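Local coordinates for peptidoglycan glycosyltransferase (Burkholderia ambifaria, PDB 5UY7), which belongs to the penicillin-binding proteins, its modelled part having the fold that this family shares with the serine beta-lactamases, at residues I271-T276 with S324-A329; D302-T307 with R373-A378; G328-A333 with T379-Y384. One frame throughout, in Å; residues are numbered along the deposited sequence.

Contact 1: I271-T276 with S324-A329; sequences IMKPFT and SSNIGA
The terminal NZ of K273 is gripped by three oxygens of the 324-329 segment. Within the two segments N326 OD1 is the nearest to K273 NZ, at 2.7 Å. S324 O follows at 2.8 Å from K273 NZ. S324 OG lies a little farther from K273 NZ, at 3.0 Å. Their geometries differ: NZ stands well above the plane of the S324 peptide carbonyl, 59° out of it, but is tilted only 27° from the amide plane of N326. The lysine turns CG anti to its carbonyl carbon (chi1 -70°) and then runs extended, so that it crosses from helix 273-282 to the junction ahead of helix 326-333. On the way K273 CG passes A329 CB at 4.2 Å. Farther out, K273 CE lies 3.1 Å from N326 OD1. One turn later T276 CG2 rests on A329 O at 3.6 Å, while T276 OG1 is engaged by S381 O.

The receiving junction is defined by two helix ends. S324, with positive phi, closes the preceding helix in a Schellman motif, and S325 is the N-cap of the next one, its OG accepting from G328 N at 2.8 Å and also bonded to D308. Outside the two segments NZ is hydrogen-bonded to S270 OG, and S324 OG to K461 NZ. Two lysines thus share the hydroxyl of S324, holding the serine between them. With S270 opening an S-x-x-K sequence that ends in K273, and S324-x-N326 opposite, the cluster is consistent with the active-site motifs SxxK and SxN of penicillin-binding proteins, K461 probably belonging to the third, KTG-type motif.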
loop_
_atom_site.group_PDB
_atom_site.type_symbol
_atom_site.label_atom_id
_atom_site.label_comp_id
_atom_site.label_asym_id
_atom_site.label_seq_id
_atom_site.Cartn_x
_atom_site.Cartn_y
_atom_site.Cartn_z
ATOM N N ILE A 271 -3.301 -4.875 -0.962
ATOM C CA ILE A 271 -2.410 -3.721 -1.065
ATOM C C ILE A 271 -1.621 -3.732 -2.367
ATOM O O ILE A 271 -1.163 -2.674 -2.824
ATOM C CB ILE A 271 -1.500 -3.700 0.185
ATOM C CG1 ILE A 271 -2.353 -3.377 1.414
ATOM C CG2 ILE A 271 -0.354 -2.708 0.037
ATOM C CD1 ILE A 271 -1.663 -3.711 2.745
ATOM N N MET A 272 -1.485 -4.893 -3.006
ATOM C CA MET A 272 -0.762 -4.941 -4.272
ATOM C C MET A 272 -1.617 -4.583 -5.477
ATOM O O MET A 272 -1.053 -4.366 -6.553
ATOM C CB MET A 272 -0.170 -6.328 -4.511
ATOM C CG MET A 272 0.906 -6.719 -3.519
ATOM S SD MET A 272 2.241 -5.517 -3.357
ATOM C CE MET A 272 2.915 -5.568 -5.020
ATOM N N LYS A 273 -2.945 -4.550 -5.340
ATOM C CA LYS A 273 -3.785 -4.334 -6.516
ATOM C C LYS A 273 -3.455 -3.029 -7.236
ATOM O O LYS A 273 -3.455 -3.027 -8.483
ATOM C CB LYS A 273 -5.265 -4.413 -6.112
ATOM C CG LYS A 273 -5.681 -5.831 -5.745
ATOM C CD LYS A 273 -7.034 -5.918 -5.015
ATOM C CE LYS A 273 -7.379 -7.377 -4.796
ATOM N NZ LYS A 273 -8.507 -7.615 -3.812
ATOM N N PRO A 274 -3.141 -1.922 -6.554
ATOM C CA PRO A 274 -2.762 -0.709 -7.293
ATOM C C PRO A 274 -1.511 -0.869 -8.134
ATOM O O PRO A 274 -1.374 -0.152 -9.130
ATOM C CB PRO A 274 -2.557 0.325 -6.182
ATOM C CG PRO A 274 -3.483 -0.132 -5.117
ATOM C CD PRO A 274 -3.355 -1.615 -5.122
ATOM N N PHE A 275 -0.590 -1.765 -7.765
ATOM C CA PHE A 275 0.616 -1.932 -8.575
ATOM C C PHE A 275 0.338 -2.766 -9.813
ATOM O O PHE A 275 0.912 -2.511 -10.876
ATOM C CB PHE A 275 1.747 -2.552 -7.745
ATOM C CG PHE A 275 2.242 -1.638 -6.666
ATOM C CD1 PHE A 275 2.965 -0.502 -6.988
ATOM C CD2 PHE A 275 1.947 -1.887 -5.333
ATOM C CE1 PHE A 275 3.398 0.377 -6.001
ATOM C CE2 PHE A 275 2.380 -1.014 -4.338
ATOM C CZ PHE A 275 3.109 0.118 -4.678
ATOM N N THR A 276 -0.527 -3.774 -9.691
ATOM C CA THR A 276 -0.983 -4.505 -10.870
ATOM C C THR A 276 -1.568 -3.548 -11.897
ATOM O O THR A 276 -1.227 -3.598 -13.087
ATOM C CB THR A 276 -2.032 -5.540 -10.461
ATOM O OG1 THR A 276 -1.442 -6.474 -9.548
ATOM C CG2 THR A 276 -2.548 -6.297 -11.678
ATOM N N SER A 324 -11.900 -3.465 -5.154
ATOM C CA SER A 324 -10.897 -4.415 -4.674
ATOM C C SER A 324 -11.133 -5.805 -5.260
ATOM O O SER A 324 -11.053 -6.816 -4.566
ATOM C CB SER A 324 -10.875 -4.469 -3.143
ATOM O OG SER A 324 -9.652 -5.028 -2.684
ATOM N N SER A 325 -11.387 -5.846 -6.569
ATOM C CA SER A 325 -11.754 -7.092 -7.238
ATOM C C SER A 325 -10.518 -7.958 -7.491
ATOM O O SER A 325 -9.583 -7.526 -8.175
ATOM C CB SER A 325 -12.465 -6.764 -8.555
ATOM O OG SER A 325 -12.690 -7.932 -9.334
ATOM N N ASN A 326 -10.512 -9.179 -6.941
ATOM C CA ASN A 326 -9.479 -10.157 -7.290
ATOM C C ASN A 326 -9.573 -10.568 -8.749
ATOM O O ASN A 326 -8.546 -10.749 -9.417
ATOM C CB ASN A 326 -9.615 -11.416 -6.436
ATOM C CG ASN A 326 -9.184 -11.209 -5.011
ATOM O OD1 ASN A 326 -8.594 -10.186 -4.675
ATOM N ND2 ASN A 326 -9.458 -12.197 -4.162
ATOM N N ILE A 327 -10.794 -10.779 -9.239
ATOM C CA ILE A 327 -10.979 -11.198 -10.626
ATOM C C ILE A 327 -10.513 -10.105 -11.578
ATOM O O ILE A 327 -9.854 -10.380 -12.592
ATOM C CB ILE A 327 -12.449 -11.582 -10.866
ATOM C CG1 ILE A 327 -12.789 -12.804 -10.015
ATOM C CG2 ILE A 327 -12.699 -11.875 -12.349
ATOM C CD1 ILE A 327 -14.255 -13.083 -9.929
ATOM N N GLY A 328 -10.850 -8.849 -11.274
ATOM C CA GLY A 328 -10.397 -7.755 -12.119
ATOM C C GLY A 328 -8.887 -7.619 -12.121
ATOM O O GLY A 328 -8.274 -7.378 -13.167
ATOM N N ALA A 329 -8.266 -7.756 -10.945
ATOM C CA ALA A 329 -6.808 -7.719 -10.882
ATOM C C ALA A 329 -6.201 -8.841 -11.712
ATOM O O ALA A 329 -5.218 -8.631 -12.435
ATOM C CB ALA A 329 -6.347 -7.817 -9.422
#

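Contact 2: D302-T307 with R373-A378; sequences DGAPIT and RRIEQA. With SO4 (sulfate ion), chain E.
D302 and R374 meet in a two-bonded salt bridge, the carboxylate facing the NE and NH2 edge of the guanidinium. R374 NE donates to OD2 of D302 at 3.0 Å, almost straight (172°), reaching that oxygen on its syn side. The companion bond from R374 NH2 to D302 OD1 is modelled at 2.5 Å, too short to be taken at face value. The carboxylate and guanidinium planes differ by only 25°, although the two side chains cross at about a right angle; the arginine chain is bent at chi3 (64°), which sets NE on the side of D302 OD2.

Beside this pair lies an apolar patch. A304 CB touches I375 CD1 at 3.7 Å, and I306 CD1 reaches A378 CB at 4.1 Å, I306 and I375 sliding past each other in opposite directions.

In the second shell, a water donates to D302 OD2 and accepts from I375 N at 2.8 Å, linking the acid to the first turn of the helix. It also lies against a sulfate ion, probably from the crystallisation liquor; both this approach and that of the sulfate to R374 N are doubtfully short. The N-cap residue R373 gives its own N-H to E376 OE1 at 2.6 Å from R373 N, and E376 is in turn salt-bridged to R367.

Strand 304-307 runs nearly parallel to the 374-378 part of helix 374-381, pairs with strand 298-301 in a two-stranded hairpin, and has I306 also packed on helix 326-333, while L301 of the partner strand touches both R374 and A378.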
loop_
_atom_site.group_PDB
_atom_site.type_symbol
_atom_site.label_atom_id
_atom_site.label_comp_id
_atom_site.label_asym_id
_atom_site.label_seq_id
_atom_site.Cartn_x
_atom_site.Cartn_y
_atom_site.Cartn_z
ATOM N N ASP A 302 -7.144 -21.884 -15.053
ATOM C CA ASP A 302 -6.405 -23.146 -15.034
ATOM C C ASP A 302 -6.921 -24.071 -13.934
ATOM O O ASP A 302 -6.153 -24.677 -13.187
ATOM C CB ASP A 302 -4.905 -22.895 -14.887
ATOM C CG ASP A 302 -4.325 -22.164 -16.077
ATOM O OD1 ASP A 302 -4.925 -22.253 -17.171
ATOM O OD2 ASP A 302 -3.279 -21.500 -15.925
ATOM N N GLY A 303 -8.245 -24.166 -13.828
ATOM C CA GLY A 303 -8.878 -25.019 -12.849
ATOM C C GLY A 303 -8.972 -24.457 -11.447
ATOM O O GLY A 303 -9.617 -25.079 -10.594
ATOM N N ALA A 304 -8.357 -23.305 -11.176
ATOM C CA ALA A 304 -8.405 -22.807 -9.808
ATOM C C ALA A 304 -9.414 -21.675 -9.680
ATOM O O ALA A 304 -9.565 -20.867 -10.605
ATOM C CB ALA A 304 -7.030 -22.311 -9.360
ATOM N N PRO A 305 -10.120 -21.601 -8.555
ATOM C CA PRO A 305 -11.143 -20.567 -8.396
ATOM C C PRO A 305 -10.546 -19.256 -7.915
ATOM O O PRO A 305 -9.724 -19.214 -6.995
ATOM C CB PRO A 305 -12.083 -21.166 -7.345
ATOM C CG PRO A 305 -11.177 -21.997 -6.494
ATOM C CD PRO A 305 -10.108 -22.545 -7.422
ATOM N N ILE A 306 -10.975 -18.174 -8.555
ATOM C CA ILE A 306 -10.657 -16.821 -8.131
ATOM C C ILE A 306 -11.980 -16.133 -7.825
ATOM O O ILE A 306 -12.924 -16.219 -8.619
ATOM C CB ILE A 306 -9.854 -16.079 -9.211
ATOM C CG1 ILE A 306 -8.564 -16.864 -9.484
ATOM C CG2 ILE A 306 -9.542 -14.662 -8.765
ATOM C CD1 ILE A 306 -7.767 -16.377 -10.664
ATOM N N THR A 307 -12.060 -15.481 -6.666
ATOM C CA THR A 307 -13.336 -15.072 -6.098
ATOM C C THR A 307 -13.298 -13.613 -5.664
ATOM O O THR A 307 -12.318 -13.167 -5.055
ATOM C CB THR A 307 -13.687 -15.953 -4.890
ATOM O OG1 THR A 307 -13.700 -17.327 -5.291
ATOM C CG2 THR A 307 -15.041 -15.583 -4.329
ATOM N N ARG A 373 3.891 -20.186 -12.440
ATOM C CA ARG A 373 2.727 -20.721 -13.126
ATOM C C ARG A 373 1.735 -19.590 -13.372
ATOM O O ARG A 373 1.756 -18.565 -12.690
ATOM C CB ARG A 373 2.075 -21.836 -12.308
ATOM N N ARG A 374 0.867 -19.771 -14.372
ATOM C CA ARG A 374 -0.098 -18.723 -14.691
ATOM C C ARG A 374 -0.981 -18.400 -13.487
ATOM O O ARG A 374 -1.273 -17.225 -13.211
ATOM C CB ARG A 374 -0.940 -19.136 -15.900
ATOM C CG ARG A 374 -1.649 -17.965 -16.545
ATOM C CD ARG A 374 -2.123 -18.283 -17.953
ATOM N NE ARG A 374 -3.131 -19.338 -17.972
ATOM C CZ ARG A 374 -4.091 -19.429 -18.886
ATOM N NH1 ARG A 374 -4.177 -18.519 -19.848
ATOM N NH2 ARG A 374 -4.970 -20.422 -18.835
ATOM N N ILE A 375 -1.380 -19.424 -12.731
ATOM C CA ILE A 375 -2.176 -19.178 -11.534
ATOM C C ILE A 375 -1.370 -18.414 -10.487
ATOM O O ILE A 375 -1.934 -17.639 -9.705
ATOM C CB ILE A 375 -2.720 -20.510 -10.978
ATOM C CG1 ILE A 375 -3.725 -20.251 -9.858
ATOM C CG2 ILE A 375 -1.587 -21.392 -10.489
ATOM C CD1 ILE A 375 -4.885 -19.392 -10.286
ATOM N N GLU A 376 -0.045 -18.596 -10.457
ATOM C CA GLU A 376 0.775 -17.861 -9.496
ATOM C C GLU A 376 0.909 -16.393 -9.888
ATOM O O GLU A 376 0.895 -15.507 -9.021
ATOM C CB GLU A 376 2.145 -18.529 -9.372
ATOM C CG GLU A 376 2.070 -19.896 -8.726
ATOM C CD GLU A 376 3.317 -20.727 -8.946
ATOM O OE1 GLU A 376 4.119 -20.388 -9.843
ATOM O OE2 GLU A 376 3.494 -21.723 -8.216
ATOM N N GLN A 377 1.044 -16.111 -11.186
ATOM C CA GLN A 377 0.969 -14.726 -11.640
ATOM C C GLN A 377 -0.356 -14.097 -11.226
ATOM O O GLN A 377 -0.397 -12.936 -10.792
ATOM C CB GLN A 377 1.155 -14.654 -13.158
ATOM C CG GLN A 377 1.061 -13.234 -13.711
ATOM C CD GLN A 377 1.356 -13.164 -15.193
ATOM O OE1 GLN A 377 1.913 -14.095 -15.766
ATOM N NE2 GLN A 377 0.974 -12.057 -15.825
ATOM N N ALA A 378 -1.448 -14.864 -11.321
ATOM C CA ALA A 378 -2.756 -14.348 -10.924
ATOM C C ALA A 378 -2.801 -14.012 -9.437
ATOM O O ALA A 378 -3.188 -12.900 -9.055
ATOM C CB ALA A 378 -3.850 -15.355 -11.272
HETATM S S SO4 E . 1.273 -22.734 -16.293
HETATM O O1 SO4 E . 2.189 -21.856 -17.017
HETATM O O2 SO4 E . 0.619 -21.989 -15.222
HETATM O O3 SO4 E . 0.252 -23.236 -17.211
HETATM O O4 SO4 E . 2.017 -23.855 -15.725
HETATM O O HOH W 1 -1.457 -22.024 -13.790
#

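Contact 3: G328-A333 with T379-Y384; sequences GATKIA and TMSYGY
S381 presses its CB against A333 CB at 3.4 Å, closer than ordinary carbon-carbon contact and a sign of how tightly the two backbones approach. From that CB the hydroxyl stands between the backbone N and the carbonyl carbon (chi1 80°). At the tip, OG lies 3.5 Å from A329 O and equally 3.5 Å from T330 N, but its hydrogen bond goes back to A378 O in its own helix. The backbone oxygen of the same serine lies 3.8 Å from A329 CB.

Next along the chain, Y382 extends beside T330, both side chains pointing the same way. T330 OG1 comes up at the edge of the tyrosine ring, near its plane, 3.4 Å from CE1, while one face of the ring covers T379 CA toward the rim. G383, with positive phi, is the C-prime residue of a Schellman motif: G383 N bonds to M380 O and Y384 N to T379 O.

T330 OG1 is likewise satisfied within its own helix, by N326 O. With both hydroxyls served at home, the join between the helices is chiefly one of van der Waals contact, close because alanine and serine are small.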
loop_
_atom_site.group_PDB
_atom_site.type_symbol
_atom_site.label_atom_id
_atom_site.label_comp_id
_atom_site.label_asym_id
_atom_site.label_seq_id
_atom_site.Cartn_x
_atom_site.Cartn_y
_atom_site.Cartn_z
ATOM N N GLY A 328 -10.850 -8.849 -11.274
ATOM C CA GLY A 328 -10.397 -7.755 -12.119
ATOM C C GLY A 328 -8.887 -7.619 -12.121
ATOM O O GLY A 328 -8.274 -7.378 -13.167
ATOM N N ALA A 329 -8.266 -7.756 -10.945
ATOM C CA ALA A 329 -6.808 -7.719 -10.882
ATOM C C ALA A 329 -6.201 -8.841 -11.712
ATOM O O ALA A 329 -5.218 -8.631 -12.435
ATOM C CB ALA A 329 -6.347 -7.817 -9.422
ATOM N N THR A 330 -6.786 -10.041 -11.626
ATOM C CA THR A 330 -6.286 -11.184 -12.381
ATOM C C THR A 330 -6.375 -10.934 -13.878
ATOM O O THR A 330 -5.415 -11.180 -14.614
ATOM C CB THR A 330 -7.076 -12.438 -12.008
ATOM O OG1 THR A 330 -6.829 -12.763 -10.635
ATOM C CG2 THR A 330 -6.675 -13.624 -12.905
ATOM N N LYS A 331 -7.527 -10.454 -14.350
ATOM C CA LYS A 331 -7.686 -10.295 -15.793
ATOM C C LYS A 331 -6.756 -9.215 -16.326
ATOM O O LYS A 331 -6.214 -9.345 -17.432
ATOM C CB LYS A 331 -9.148 -9.997 -16.139
ATOM C CG LYS A 331 -10.059 -11.207 -15.887
ATOM C CD LYS A 331 -11.429 -11.002 -16.484
ATOM C CE LYS A 331 -12.296 -12.225 -16.273
ATOM N NZ LYS A 331 -13.515 -12.131 -17.109
ATOM N N ILE A 332 -6.543 -8.155 -15.544
ATOM C CA ILE A 332 -5.570 -7.137 -15.922
ATOM C C ILE A 332 -4.162 -7.725 -15.916
ATOM O O ILE A 332 -3.371 -7.491 -16.838
ATOM C CB ILE A 332 -5.708 -5.927 -14.983
ATOM C CG1 ILE A 332 -7.038 -5.218 -15.249
ATOM C CG2 ILE A 332 -4.544 -4.980 -15.150
ATOM C CD1 ILE A 332 -7.363 -4.132 -14.189
ATOM N N ALA A 333 -3.840 -8.531 -14.900
ATOM C CA ALA A 333 -2.524 -9.160 -14.852
ATOM C C ALA A 333 -2.276 -10.052 -16.060
ATOM O O ALA A 333 -1.132 -10.170 -16.515
ATOM C CB ALA A 333 -2.378 -9.982 -13.569
ATOM N N THR A 379 -2.426 -14.959 -8.573
ATOM C CA THR A 379 -2.529 -14.678 -7.143
ATOM C C THR A 379 -1.626 -13.517 -6.740
ATOM O O THR A 379 -1.994 -12.710 -5.881
ATOM C CB THR A 379 -2.206 -15.920 -6.305
ATOM O OG1 THR A 379 -0.819 -16.257 -6.433
ATOM C CG2 THR A 379 -3.062 -17.095 -6.752
ATOM N N MET A 380 -0.444 -13.402 -7.358
ATOM C CA MET A 380 0.422 -12.271 -7.032
ATOM C C MET A 380 -0.225 -10.952 -7.423
ATOM O O MET A 380 -0.014 -9.939 -6.745
ATOM C CB MET A 380 1.783 -12.415 -7.715
ATOM C CG MET A 380 2.737 -13.361 -6.994
ATOM S SD MET A 380 4.325 -13.521 -7.843
ATOM C CE MET A 380 4.159 -15.133 -8.595
ATOM N N SER A 381 -1.044 -10.954 -8.482
ATOM C CA SER A 381 -1.712 -9.731 -8.913
ATOM C C SER A 381 -2.652 -9.195 -7.849
ATOM O O SER A 381 -2.938 -7.992 -7.831
ATOM C CB SER A 381 -2.490 -9.963 -10.208
ATOM O OG SER A 381 -3.741 -10.602 -9.991
ATOM N N TYR A 382 -3.149 -10.061 -6.964
ATOM C CA TYR A 382 -3.915 -9.601 -5.817
ATOM C C TYR A 382 -3.208 -9.911 -4.503
ATOM O O TYR A 382 -3.850 -9.968 -3.450
ATOM C CB TYR A 382 -5.354 -10.138 -5.847
ATOM C CG TYR A 382 -5.609 -11.631 -6.001
ATOM C CD1 TYR A 382 -5.759 -12.213 -7.255
ATOM C CD2 TYR A 382 -5.796 -12.434 -4.886
ATOM C CE1 TYR A 382 -6.039 -13.567 -7.392
ATOM C CE2 TYR A 382 -6.071 -13.787 -5.012
ATOM C CZ TYR A 382 -6.190 -14.349 -6.264
ATOM O OH TYR A 382 -6.473 -15.692 -6.376
ATOM N N GLY A 383 -1.885 -10.067 -4.543
ATOM C CA GLY A 383 -1.065 -9.953 -3.347
ATOM C C GLY A 383 -0.754 -11.222 -2.586
ATOM O O GLY A 383 -0.294 -11.136 -1.443
ATOM N N TYR A 384 -0.974 -12.393 -3.166
ATOM C CA TYR A 384 -0.648 -13.633 -2.482
ATOM C C TYR A 384 0.358 -14.418 -3.308
ATOM O O TYR A 384 0.375 -14.326 -4.538
ATOM C CB TYR A 384 -1.918 -14.445 -2.203
ATOM C CG TYR A 384 -2.836 -13.687 -1.275
ATOM C CD1 TYR A 384 -2.558 -13.607 0.085
ATOM C CD2 TYR A 384 -3.939 -12.992 -1.759
ATOM C CE1 TYR A 384 -3.373 -12.891 0.942
ATOM C CE2 TYR A 384 -4.765 -12.271 -0.903
ATOM C CZ TYR A 384 -4.471 -12.228 0.451
ATOM O OH TYR A 384 -5.271 -11.511 1.320
#

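Overall arrangement
Along the chain the segments come in the order 271-276, 302-307, 324-333, 373-378 and 379-384, so contacts 1 and 2 interlock. Contact 3 lies between the others, its centre about 5 Å from that of contact 1 and about 9 Å from that of contact 2, whose own centres are about 14 Å apart. Helix 326-333 serves contacts 1 and 3, and helix 374-381 serves contacts 2 and 3. Y382 bridges them, its CB against K273 and N326 and I306 CG2 lying over a face of its ring near CE1. A path of packing therefore runs from the peripheral hairpin 298-307 through two helices to the buried lysine of the probable active site, all within one transpeptidase-family domain.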